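Local structure of FeeM (Uncultured bacterium, 2G0B) at residues D137-S142 with L177-W182; I64-D69 with K93-V98; F156-A161 with I173-Y178. The protein probably catalyses the transfer of a fatty acyl group from acyl carrier protein to an amino acid, and binds the product N-dodecanoyl-L-tyrosine. All coordinates share one frame; numbering follows the deposited sequence.

Contact 1: D137-S142 with L177-W182; sequences DYLCIS and LYVPEW. With NLT (N-dodecanoyl-L-tyrosine), chain I.
This contact lies in the central sheet of the acetyltransferase-like fold, where strand 138-143 runs antiparallel to the end of strand 170-178. In the hydrogen-bonded pair, Leu139 N reaches Leu177 O at 3.0 Å, nearly straight and in the carbonyl plane. The return bond, Leu177 N to Leu139 O, is also 3.0 Å, but its donor sits above the carbonyl plane. The ladder ends where Val179 N meets Asp137 O at 2.9 Å, nearly along the C=O axis. There a 3-10 turn begins.

Tyr138 and Tyr178 form the non-hydrogen-bonded pair, and their side chains share a face. Tyr178 CG is anti to its backbone N (chi1 -170°) and Tyr138 CG anti to its carbonyl carbon (chi1 -74°), so the rings cross obliquely, with planes at 44°. Tyr178 CD1 stands over the rim of one Tyr138 face, 3.5 Å from Tyr138 CZ. Pro180 CD lies over the centre of one Tyr178 face. On the face of Leu139 and Leu177, Leu139 CB packs on Val179 CG2 at 3.9 Å.

Asp137 OD2 bonds Lys93 N, while OD1 lies alongside the Tyr178 ring. At the other end of strand 138-143, Ser142 O accepts the amide N-H of the bound product at 2.9 Å, almost straight. Strand 138-143 thus gives the amide one backbone acceptor, while Ile141 CG2 and Leu177 CD2, the latter 3.8 Å from C12, give the acyl chain apolar contacts.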
loop_
_atom_site.group_PDB
_atom_site.type_symbol
_atom_site.label_atom_id
_atom_site.label_comp_id
_atom_site.label_asym_id
_atom_site.label_seq_id
_atom_site.Cartn_x
_atom_site.Cartn_y
_atom_site.Cartn_z
ATOM N N ASP A 137 6.151 -13.239 4.666
ATOM C CA ASP A 137 6.861 -12.981 5.918
ATOM C C ASP A 137 6.867 -11.489 6.283
ATOM O O ASP A 137 6.366 -11.102 7.340
ATOM C CB ASP A 137 8.295 -13.522 5.854
ATOM C CG ASP A 137 8.345 -15.033 5.829
ATOM O OD1 ASP A 137 7.741 -15.668 6.726
ATOM O OD2 ASP A 137 8.960 -15.677 4.952
ATOM N N TYR A 138 7.431 -10.660 5.406
ATOM C CA TYR A 138 7.513 -9.224 5.664
ATOM C C TYR A 138 6.740 -8.379 4.663
ATOM O O TYR A 138 6.946 -8.481 3.450
ATOM C CB TYR A 138 8.965 -8.770 5.741
ATOM C CG TYR A 138 9.645 -9.186 7.021
ATOM C CD1 TYR A 138 10.475 -10.302 7.064
ATOM C CD2 TYR A 138 9.449 -8.470 8.193
ATOM C CE1 TYR A 138 11.093 -10.686 8.249
ATOM C CE2 TYR A 138 10.063 -8.844 9.375
ATOM C CZ TYR A 138 10.881 -9.942 9.400
ATOM O OH TYR A 138 11.481 -10.299 10.579
ATOM N N LEU A 139 5.839 -7.557 5.188
ATOM C CA LEU A 139 5.078 -6.614 4.392
ATOM C C LEU A 139 5.765 -5.253 4.452
ATOM O O LEU A 139 5.787 -4.618 5.488
ATOM C CB LEU A 139 3.665 -6.512 4.952
ATOM C CG LEU A 139 2.483 -6.400 4.006
ATOM C CD1 LEU A 139 2.658 -7.269 2.795
ATOM C CD2 LEU A 139 1.238 -6.792 4.741
ATOM N N CYS A 140 6.331 -4.814 3.336
ATOM C CA CYS A 140 7.115 -3.575 3.313
ATOM C C CYS A 140 6.353 -2.359 2.749
ATOM O O CYS A 140 5.507 -2.499 1.860
ATOM C CB CYS A 140 8.394 -3.790 2.528
ATOM S SG CYS A 140 9.315 -5.272 2.986
ATOM N N ILE A 141 6.654 -1.173 3.281
ATOM C CA ILE A 141 6.036 0.074 2.807
ATOM C C ILE A 141 7.028 1.215 2.751
ATOM O O ILE A 141 7.867 1.368 3.642
ATOM C CB ILE A 141 4.789 0.507 3.692
ATOM C CG1 ILE A 141 5.124 0.502 5.183
ATOM C CG2 ILE A 141 3.564 -0.351 3.391
ATOM C CD1 ILE A 141 4.122 1.214 6.039
ATOM N N SER A 142 6.945 2.016 1.701
ATOM C CA SER A 142 7.697 3.259 1.663
ATOM C C SER A 142 6.693 4.382 1.621
ATOM O O SER A 142 5.902 4.489 0.689
ATOM C CB SER A 142 8.647 3.303 0.474
ATOM O OG SER A 142 7.944 3.105 -0.730
ATOM N N LEU A 177 6.534 -4.970 8.371
ATOM C CA LEU A 177 5.814 -5.685 9.424
ATOM C C LEU A 177 5.940 -7.206 9.254
ATOM O O LEU A 177 5.731 -7.742 8.153
ATOM C CB LEU A 177 4.338 -5.266 9.451
ATOM C CG LEU A 177 3.328 -6.195 10.137
ATOM C CD1 LEU A 177 3.407 -6.078 11.653
ATOM C CD2 LEU A 177 1.935 -5.902 9.654
ATOM N N TYR A 178 6.295 -7.896 10.341
ATOM C CA TYR A 178 6.343 -9.353 10.330
ATOM C C TYR A 178 4.938 -9.934 10.462
ATOM O O TYR A 178 4.391 -10.012 11.563
ATOM C CB TYR A 178 7.246 -9.881 11.442
ATOM C CG TYR A 178 7.532 -11.364 11.330
ATOM C CD1 TYR A 178 8.067 -11.904 10.160
ATOM C CD2 TYR A 178 7.251 -12.226 12.378
ATOM C CE1 TYR A 178 8.320 -13.263 10.044
ATOM C CE2 TYR A 178 7.501 -13.589 12.275
ATOM C CZ TYR A 178 8.038 -14.103 11.104
ATOM O OH TYR A 178 8.295 -15.456 10.996
ATOM N N VAL A 179 4.371 -10.347 9.333
ATOM C CA VAL A 179 2.978 -10.812 9.269
ATOM C C VAL A 179 2.609 -12.038 10.168
ATOM O O VAL A 179 1.593 -11.987 10.864
ATOM C CB VAL A 179 2.477 -10.979 7.788
ATOM C CG1 VAL A 179 1.016 -11.393 7.746
ATOM C CG2 VAL A 179 2.673 -9.686 7.015
ATOM N N PRO A 180 3.426 -13.109 10.176
ATOM C CA PRO A 180 3.147 -14.283 11.019
ATOM C C PRO A 180 2.869 -14.009 12.507
ATOM O O PRO A 180 2.224 -14.831 13.142
ATOM C CB PRO A 180 4.405 -15.123 10.855
ATOM C CG PRO A 180 4.846 -14.821 9.508
ATOM C CD PRO A 180 4.618 -13.346 9.335
ATOM N N GLU A 181 3.379 -12.914 13.057
ATOM C CA GLU A 181 2.951 -12.474 14.393
ATOM C C GLU A 181 2.696 -10.963 14.434
ATOM O O GLU A 181 3.303 -10.236 15.228
ATOM C CB GLU A 181 3.920 -12.922 15.520
ATOM C CG GLU A 181 5.199 -13.619 15.077
ATOM C CD GLU A 181 6.437 -13.105 15.811
ATOM O OE1 GLU A 181 7.207 -13.940 16.357
ATOM O OE2 GLU A 181 6.652 -11.865 15.838
ATOM N N TRP A 182 1.764 -10.518 13.587
ATOM C CA TRP A 182 1.413 -9.107 13.457
ATOM C C TRP A 182 0.795 -8.510 14.721
ATOM O O TRP A 182 0.966 -7.324 14.994
ATOM C CB TRP A 182 0.482 -8.882 12.244
ATOM C CG TRP A 182 -0.875 -9.589 12.328
ATOM C CD1 TRP A 182 -1.202 -10.792 11.781
ATOM C CD2 TRP A 182 -2.067 -9.103 12.955
ATOM N NE1 TRP A 182 -2.516 -11.096 12.042
ATOM C CE2 TRP A 182 -3.071 -10.075 12.762
ATOM C CE3 TRP A 182 -2.393 -7.938 13.669
ATOM C CZ2 TRP A 182 -4.376 -9.930 13.270
ATOM C CZ3 TRP A 182 -3.694 -7.793 14.173
ATOM C CH2 TRP A 182 -4.664 -8.785 13.967
HETATM N N NLT I . 3.580 4.732 -1.000
HETATM C C1 NLT I . 2.382 4.323 -0.563
HETATM O OL NLT I . 1.360 4.375 -1.238
HETATM C C2 NLT I . 2.341 3.797 0.863
HETATM C C3 NLT I . 1.511 2.514 1.001
HETATM C C4 NLT I . 1.019 2.308 2.443
HETATM C C5 NLT I . 0.168 1.040 2.570
HETATM C C6 NLT I . -0.041 0.606 4.021
HETATM C C7 NLT I . -0.569 -0.827 4.113
HETATM C C8 NLT I . -1.210 -1.095 5.469
HETATM C C9 NLT I . -1.695 -2.543 5.629
HETATM C C10 NLT I . -1.384 -3.008 7.051
HETATM C C11 NLT I . -1.701 -4.479 7.320
HETATM C C12 NLT I . -1.633 -4.758 8.822
HETATM C CA NLT I . 3.822 5.373 -2.293
HETATM C CB NLT I . 5.296 5.739 -2.430
HETATM C CG NLT I . 5.583 7.111 -1.857
HETATM C CD2 NLT I . 4.941 8.233 -2.362
HETATM C CE2 NLT I . 5.208 9.483 -1.833
HETATM C CZ NLT I . 6.128 9.615 -0.812
HETATM C CE1 NLT I . 6.770 8.495 -0.299
HETATM C CD1 NLT I . 6.500 7.242 -0.823
HETATM O OH NLT I . 6.384 10.813 -0.310
HETATM C C NLT I . 3.489 4.479 -3.451
HETATM O O NLT I . 3.732 3.258 -3.340
HETATM O O2 NLT I . 2.984 4.979 -4.488
#

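Contact 2: I64-D69 with K93-V98; sequences ISIIND and KLAEVV. With NLT (N-dodecanoyl-L-tyrosine), chain I.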
loop_
_atom_site.group_PDB
_atom_site.type_symbol
_atom_site.label_atom_id
_atom_site.label_comp_id
_atom_site.label_asym_id
_atom_site.label_seq_id
_atom_site.Cartn_x
_atom_site.Cartn_y
_atom_site.Cartn_z
ATOM N N ILE A 64 -5.573 0.224 -3.584
ATOM C CA ILE A 64 -4.292 -0.193 -3.010
ATOM C C ILE A 64 -3.804 -1.438 -3.737
ATOM O O ILE A 64 -4.597 -2.289 -4.116
ATOM C CB ILE A 64 -4.406 -0.432 -1.447
ATOM C CG1 ILE A 64 -3.028 -0.412 -0.789
ATOM C CG2 ILE A 64 -5.143 -1.734 -1.120
ATOM C CD1 ILE A 64 -3.060 -0.104 0.695
ATOM N N SER A 65 -2.509 -1.514 -3.987
ATOM C CA SER A 65 -1.942 -2.695 -4.622
ATOM C C SER A 65 -0.847 -3.337 -3.778
ATOM O O SER A 65 -0.344 -2.744 -2.831
ATOM C CB SER A 65 -1.411 -2.370 -6.019
ATOM O OG SER A 65 -2.386 -1.724 -6.813
ATOM N N ILE A 66 -0.497 -4.563 -4.130
ATOM C CA ILE A 66 0.577 -5.282 -3.468
ATOM C C ILE A 66 1.425 -6.008 -4.519
ATOM O O ILE A 66 0.883 -6.669 -5.401
ATOM C CB ILE A 66 0.002 -6.267 -2.397
ATOM C CG1 ILE A 66 1.051 -7.290 -1.970
ATOM C CG2 ILE A 66 -1.252 -6.967 -2.894
ATOM C CD1 ILE A 66 0.936 -7.689 -0.514
ATOM N N ILE A 67 2.745 -5.823 -4.458
ATOM C CA ILE A 67 3.657 -6.468 -5.403
ATOM C C ILE A 67 4.505 -7.522 -4.709
ATOM O O ILE A 67 5.199 -7.229 -3.742
ATOM C CB ILE A 67 4.559 -5.426 -6.074
ATOM C CG1 ILE A 67 3.726 -4.235 -6.552
ATOM C CG2 ILE A 67 5.357 -6.061 -7.235
ATOM C CD1 ILE A 67 4.547 -3.095 -7.081
ATOM N N ASN A 68 4.449 -8.750 -5.206
ATOM C CA ASN A 68 5.213 -9.839 -4.621
ATOM C C ASN A 68 6.643 -9.877 -5.125
ATOM O O ASN A 68 6.899 -9.634 -6.307
ATOM C CB ASN A 68 4.524 -11.173 -4.879
ATOM C CG ASN A 68 3.570 -11.542 -3.783
ATOM O OD1 ASN A 68 2.377 -11.734 -4.018
ATOM N ND2 ASN A 68 4.081 -11.627 -2.563
ATOM N N ASP A 69 7.576 -10.166 -4.220
ATOM C CA ASP A 69 8.987 -10.255 -4.569
ATOM C C ASP A 69 9.235 -11.362 -5.598
ATOM O O ASP A 69 9.184 -12.548 -5.280
ATOM C CB ASP A 69 9.837 -10.484 -3.319
ATOM C CG ASP A 69 11.286 -10.061 -3.505
ATOM O OD1 ASP A 69 11.647 -9.553 -4.600
ATOM O OD2 ASP A 69 12.144 -10.197 -2.603
ATOM N N LYS A 93 9.919 -14.384 2.252
ATOM C CA LYS A 93 8.932 -13.897 1.320
ATOM C C LYS A 93 8.612 -12.447 1.643
ATOM O O LYS A 93 8.104 -12.136 2.718
ATOM C CB LYS A 93 7.668 -14.759 1.357
ATOM C CG LYS A 93 6.831 -14.649 0.101
ATOM C CD LYS A 93 5.764 -15.701 0.043
ATOM C CE LYS A 93 4.858 -15.447 -1.138
ATOM N NZ LYS A 93 4.680 -16.644 -1.992
ATOM N N LEU A 94 8.972 -11.556 0.730
ATOM C CA LEU A 94 8.673 -10.141 0.890
ATOM C C LEU A 94 7.614 -9.692 -0.096
ATOM O O LEU A 94 7.423 -10.304 -1.149
ATOM C CB LEU A 94 9.933 -9.286 0.717
ATOM C CG LEU A 94 11.220 -9.749 1.383
ATOM C CD1 LEU A 94 12.362 -8.861 0.944
ATOM C CD2 LEU A 94 11.086 -9.749 2.892
ATOM N N ALA A 95 6.911 -8.628 0.267
ATOM C CA ALA A 95 5.939 -8.001 -0.610
ATOM C C ALA A 95 5.827 -6.545 -0.239
ATOM O O ALA A 95 5.886 -6.192 0.937
ATOM C CB ALA A 95 4.600 -8.680 -0.494
ATOM N N GLU A 96 5.712 -5.689 -1.239
ATOM C CA GLU A 96 5.595 -4.270 -0.986
ATOM C C GLU A 96 4.180 -3.817 -1.275
ATOM O O GLU A 96 3.631 -4.116 -2.337
ATOM C CB GLU A 96 6.608 -3.481 -1.819
ATOM C CG GLU A 96 6.276 -2.005 -1.936
ATOM C CD GLU A 96 7.475 -1.117 -2.263
ATOM O OE1 GLU A 96 7.457 0.072 -1.848
ATOM O OE2 GLU A 96 8.417 -1.579 -2.953
ATOM N N VAL A 97 3.571 -3.140 -0.304
ATOM C CA VAL A 97 2.258 -2.543 -0.495
ATOM C C VAL A 97 2.446 -1.171 -1.121
ATOM O O VAL A 97 3.164 -0.315 -0.584
ATOM C CB VAL A 97 1.475 -2.428 0.819
ATOM C CG1 VAL A 97 0.054 -2.088 0.538
ATOM C CG2 VAL A 97 1.548 -3.720 1.591
ATOM N N VAL A 98 1.766 -0.954 -2.237
ATOM C CA VAL A 98 2.113 0.124 -3.133
ATOM C C VAL A 98 0.847 0.779 -3.777
ATOM O O VAL A 98 -0.240 0.185 -3.760
ATOM C CB VAL A 98 3.104 -0.442 -4.187
ATOM C CG1 VAL A 98 2.499 -0.505 -5.574
ATOM C CG2 VAL A 98 4.387 0.298 -4.164
HETATM N N NLT I . 3.580 4.732 -1.000
HETATM C C1 NLT I . 2.382 4.323 -0.563
HETATM O OL NLT I . 1.360 4.375 -1.238
HETATM C C2 NLT I . 2.341 3.797 0.863
HETATM C C3 NLT I . 1.511 2.514 1.001
HETATM C C4 NLT I . 1.019 2.308 2.443
HETATM C C5 NLT I . 0.168 1.040 2.570
HETATM C C6 NLT I . -0.041 0.606 4.021
HETATM C C7 NLT I . -0.569 -0.827 4.113
HETATM C C8 NLT I . -1.210 -1.095 5.469
HETATM C C9 NLT I . -1.695 -2.543 5.629
HETATM C C10 NLT I . -1.384 -3.008 7.051
HETATM C C11 NLT I . -1.701 -4.479 7.320
HETATM C C12 NLT I . -1.633 -4.758 8.822
HETATM C CA NLT I . 3.822 5.373 -2.293
HETATM C CB NLT I . 5.296 5.739 -2.430
HETATM C CG NLT I . 5.583 7.111 -1.857
HETATM C CD2 NLT I . 4.941 8.233 -2.362
HETATM C CE2 NLT I . 5.208 9.483 -1.833
HETATM C CZ NLT I . 6.128 9.615 -0.812
HETATM C CE1 NLT I . 6.770 8.495 -0.299
HETATM C CD1 NLT I . 6.500 7.242 -0.823
HETATM O OH NLT I . 6.384 10.813 -0.310
HETATM C C NLT I . 3.489 4.479 -3.451
HETATM O O NLT I . 3.732 3.258 -3.340
HETATM O O2 NLT I . 2.984 4.979 -4.488
#
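The flat groups here are the side-chain amide of Asn68 and the carboxylates of Asp69 and Glu96; no aromatic ring takes part. The Asn68 amide lies against Ala95, with ND2 3.6 Å from Ala95 CB, and its OD1 is bonded to Tyr130 OH. The Asp69 carboxylate runs alongside Leu94, with OD2 3.8 Å from Leu94 CD1. That oxygen also forms a salt bridge with Arg88. Both Glu96 oxygens are buried and satisfied, OE1 by Ser142 OG and OE2 by Met76 N.

The backbones form a regular antiparallel ladder. Ser65 and Val98 exchange two bonds, with Val98 N to Ser65 O at 2.8 Å and close to straight. Ile67 and Glu96 exchange the next two, and Ile67 N to Glu96 O is 2.9 Å. Asp69 N to Leu94 O, 3.1 Å, closes the ladder.

Ile66, Asn68, Ala95 and Val97 line one face of the sheet, and Ser65, Ile67, Glu96 and Val98 the other. On the first face, Ile66 CD1 touches Ala95 CB. Ile64 CG1 is anti to its backbone N (chi1 -161°), which carries CD1 to 3.7 Å from Val97 CG1. Ile64 CD1 also meets C5 of the product's acyl chain at 3.9 Å. On the second face, Ile67 CD1 packs on Val98 CG1 at 3.6 Å, and Val98 CG2 lies near a carboxylate oxygen of the product.

Helix 121-133 packs on Ile64 and Ile66, and helix 38-44 on Ser65, Ile67 and Val98. Strand 138-143 continues the sheet beyond strand 94-102.

Contact 3: F156-A161 with I173-Y178; sequences FTQIGA and IARALY. With NLT (N-dodecanoyl-L-tyrosine), chain I.
Arg175 grips one carbonyl oxygen, Phe156 O, side-on with two nitrogens. NE is 3.0 Å from Phe156 O and approaches from above the carbonyl plane. NH2 is 3.1 Å from Phe156 O and points at a lone pair. The oxygen lies close to the guanidinium plane, and a bend at chi3 (75°) helps bring the group there. NH1 forms a salt bridge with Asp148, so the buried charge is probably balanced. Gln158 CB lies over one face of the guanidinium.

Backbone bonds follow. Thr157 and Ala176 exchange a pair, with Thr157 N to Ala176 O at 2.8 Å. Ala174 O then accepts from both Ile159 N and Gly160 N, where the chain turns a corner. Gln158 extends its side chain so that NE2 bonds Gly160 O at 2.8 Å.

Apolar packing surrounds these bonds. Ile159 CG1 touches Ala174 CB, and Ile159 CG2 touches Ala176 CB at 3.9 Å. Helix 77-89 covers these residues through Trp87 and Tyr80. The Phe156 side chain crosses that of Leu177 at about a right angle. Leu177 CB makes a CH-pi contact over one face of the Phe156 ring, 3.9 Å from its centroid. At the ring edge, Phe156 CE1 meets C10 of the product's acyl chain at 3.6 Å.

Strands 157-165 and 170-178 form the C-terminal beta hairpin of an acetyltransferase-like fold, here with Phe156, just before strand 157-165, lining the acyl pocket.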
loop_
_atom_site.group_PDB
_atom_site.type_symbol
_atom_site.label_atom_id
_atom_site.label_comp_id
_atom_site.label_asym_id
_atom_site.label_seq_id
_atom_site.Cartn_x
_atom_site.Cartn_y
_atom_site.Cartn_z
ATOM N N PHE A 156 4.122 -1.383 12.073
ATOM C CA PHE A 156 5.255 -1.346 11.149
ATOM C C PHE A 156 6.494 -0.753 11.809
ATOM O O PHE A 156 6.458 0.358 12.348
ATOM C CB PHE A 156 4.909 -0.532 9.926
ATOM C CG PHE A 156 4.000 -1.227 8.969
ATOM C CD1 PHE A 156 2.622 -1.127 9.105
ATOM C CD2 PHE A 156 4.516 -1.941 7.896
ATOM C CE1 PHE A 156 1.775 -1.744 8.203
ATOM C CE2 PHE A 156 3.680 -2.553 6.990
ATOM C CZ PHE A 156 2.302 -2.454 7.142
ATOM N N THR A 157 7.582 -1.510 11.769
ATOM C CA THR A 157 8.857 -1.089 12.322
ATOM C C THR A 157 9.645 -0.398 11.221
ATOM O O THR A 157 9.557 -0.790 10.073
ATOM C CB THR A 157 9.606 -2.333 12.852
ATOM O OG1 THR A 157 8.944 -2.801 14.017
ATOM C CG2 THR A 157 10.999 -1.990 13.370
ATOM N N GLN A 158 10.391 0.645 11.569
ATOM C CA GLN A 158 11.205 1.361 10.579
ATOM C C GLN A 158 12.438 0.564 10.194
ATOM O O GLN A 158 13.203 0.140 11.055
ATOM C CB GLN A 158 11.612 2.726 11.095
ATOM C CG GLN A 158 11.916 3.697 10.011
ATOM C CD GLN A 158 12.607 4.932 10.515
ATOM O OE1 GLN A 158 12.568 5.230 11.708
ATOM N NE2 GLN A 158 13.235 5.665 9.614
ATOM N N ILE A 159 12.615 0.341 8.897
ATOM C CA ILE A 159 13.735 -0.454 8.404
ATOM C C ILE A 159 14.648 0.361 7.519
ATOM O O ILE A 159 15.769 -0.035 7.254
ATOM C CB ILE A 159 13.243 -1.735 7.666
ATOM C CG1 ILE A 159 12.368 -1.380 6.461
ATOM C CG2 ILE A 159 12.504 -2.648 8.621
ATOM C CD1 ILE A 159 12.589 -2.258 5.281
ATOM N N GLY A 160 14.168 1.522 7.085
ATOM C CA GLY A 160 14.954 2.410 6.248
ATOM C C GLY A 160 14.896 3.852 6.695
ATOM O O GLY A 160 13.884 4.309 7.212
ATOM N N ALA A 161 15.993 4.574 6.482
ATOM C CA ALA A 161 16.085 5.983 6.858
ATOM C C ALA A 161 15.236 6.886 5.959
ATOM O O ALA A 161 14.690 6.445 4.941
ATOM C CB ALA A 161 17.501 6.422 6.831
ATOM N N ILE A 173 10.341 7.170 4.175
ATOM C CA ILE A 173 10.972 6.189 5.074
ATOM C C ILE A 173 10.435 4.811 4.770
ATOM O O ILE A 173 9.306 4.673 4.299
ATOM C CB ILE A 173 10.771 6.524 6.606
ATOM C CG1 ILE A 173 9.323 6.713 6.947
ATOM C CG2 ILE A 173 11.467 7.796 6.992
ATOM C CD1 ILE A 173 9.045 8.147 7.372
ATOM N N ALA A 174 11.239 3.789 5.034
ATOM C CA ALA A 174 10.812 2.410 4.824
ATOM C C ALA A 174 10.411 1.783 6.133
ATOM O O ALA A 174 11.112 1.920 7.137
ATOM C CB ALA A 174 11.902 1.607 4.178
ATOM N N ARG A 175 9.248 1.131 6.127
ATOM C CA ARG A 175 8.762 0.373 7.275
ATOM C C ARG A 175 8.334 -1.024 6.835
ATOM O O ARG A 175 7.901 -1.224 5.709
ATOM C CB ARG A 175 7.591 1.087 7.970
ATOM C CG ARG A 175 7.815 2.547 8.273
ATOM C CD ARG A 175 6.843 3.147 9.273
ATOM N NE ARG A 175 7.150 2.725 10.632
ATOM C CZ ARG A 175 7.757 3.475 11.536
ATOM N NH1 ARG A 175 8.129 4.701 11.245
ATOM N NH2 ARG A 175 7.999 2.991 12.745
ATOM N N ALA A 176 8.466 -1.988 7.732
ATOM C CA ALA A 176 8.083 -3.356 7.445
ATOM C C ALA A 176 7.364 -3.957 8.634
ATOM O O ALA A 176 7.539 -3.498 9.766
ATOM C CB ALA A 176 9.291 -4.173 7.091
ATOM N N LEU A 177 6.534 -4.970 8.371
ATOM C CA LEU A 177 5.814 -5.685 9.424
ATOM C C LEU A 177 5.940 -7.206 9.254
ATOM O O LEU A 177 5.731 -7.742 8.153
ATOM C CB LEU A 177 4.338 -5.266 9.451
ATOM C CG LEU A 177 3.328 -6.195 10.137
ATOM C CD1 LEU A 177 3.407 -6.078 11.653
ATOM C CD2 LEU A 177 1.935 -5.902 9.654
ATOM N N TYR A 178 6.295 -7.896 10.341
ATOM C CA TYR A 178 6.343 -9.353 10.330
ATOM C C TYR A 178 4.938 -9.934 10.462
ATOM O O TYR A 178 4.391 -10.012 11.563
ATOM C CB TYR A 178 7.246 -9.881 11.442
ATOM C CG TYR A 178 7.532 -11.364 11.330
ATOM C CD1 TYR A 178 8.067 -11.904 10.160
ATOM C CD2 TYR A 178 7.251 -12.226 12.378
ATOM C CE1 TYR A 178 8.320 -13.263 10.044
ATOM C CE2 TYR A 178 7.501 -13.589 12.275
ATOM C CZ TYR A 178 8.038 -14.103 11.104
ATOM O OH TYR A 178 8.295 -15.456 10.996
HETATM N N NLT I . 3.580 4.732 -1.000
HETATM C C1 NLT I . 2.382 4.323 -0.563
HETATM O OL NLT I . 1.360 4.375 -1.238
HETATM C C2 NLT I . 2.341 3.797 0.863
HETATM C C3 NLT I . 1.511 2.514 1.001
HETATM C C4 NLT I . 1.019 2.308 2.443
HETATM C C5 NLT I . 0.168 1.040 2.570
HETATM C C6 NLT I . -0.041 0.606 4.021
HETATM C C7 NLT I . -0.569 -0.827 4.113
HETATM C C8 NLT I . -1.210 -1.095 5.469
HETATM C C9 NLT I . -1.695 -2.543 5.629
HETATM C C10 NLT I . -1.384 -3.008 7.051
HETATM C C11 NLT I . -1.701 -4.479 7.320
HETATM C C12 NLT I . -1.633 -4.758 8.822
HETATM C CA NLT I . 3.822 5.373 -2.293
HETATM C CB NLT I . 5.296 5.739 -2.430
HETATM C CG NLT I . 5.583 7.111 -1.857
HETATM C CD2 NLT I . 4.941 8.233 -2.362
HETATM C CE2 NLT I . 5.208 9.483 -1.833
HETATM C CZ NLT I . 6.128 9.615 -0.812
HETATM C CE1 NLT I . 6.770 8.495 -0.299
HETATM C CD1 NLT I . 6.500 7.242 -0.823
HETATM O OH NLT I . 6.384 10.813 -0.310
HETATM C C NLT I . 3.489 4.479 -3.451
HETATM O O NLT I . 3.732 3.258 -3.340
HETATM O O2 NLT I . 2.984 4.979 -4.488
#

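All three contacts belong to one mixed sheet and touch the same bound product. Contact 2 is the most central and largely buried. Contact 1 is partly buried, and contact 3 is buried but has exposed residues on the outermost strand 157-165. Contacts 1 and 3 share Leu177 and Tyr178 on strand 170-178, and Ile141 N probably bonds Arg175 O between them. Contacts 1 and 2 meet through neighbouring strands 138-143 and 94-102, where Cys140 N probably bonds Ala95 O. Contacts 2 and 3 do not touch. Contact 2 combines a five-bond ladder and aliphatic packing with acidic and amide side chains paired elsewhere; contact 1 has a tyrosine pair, and contact 3 an arginine-to-carbonyl grip.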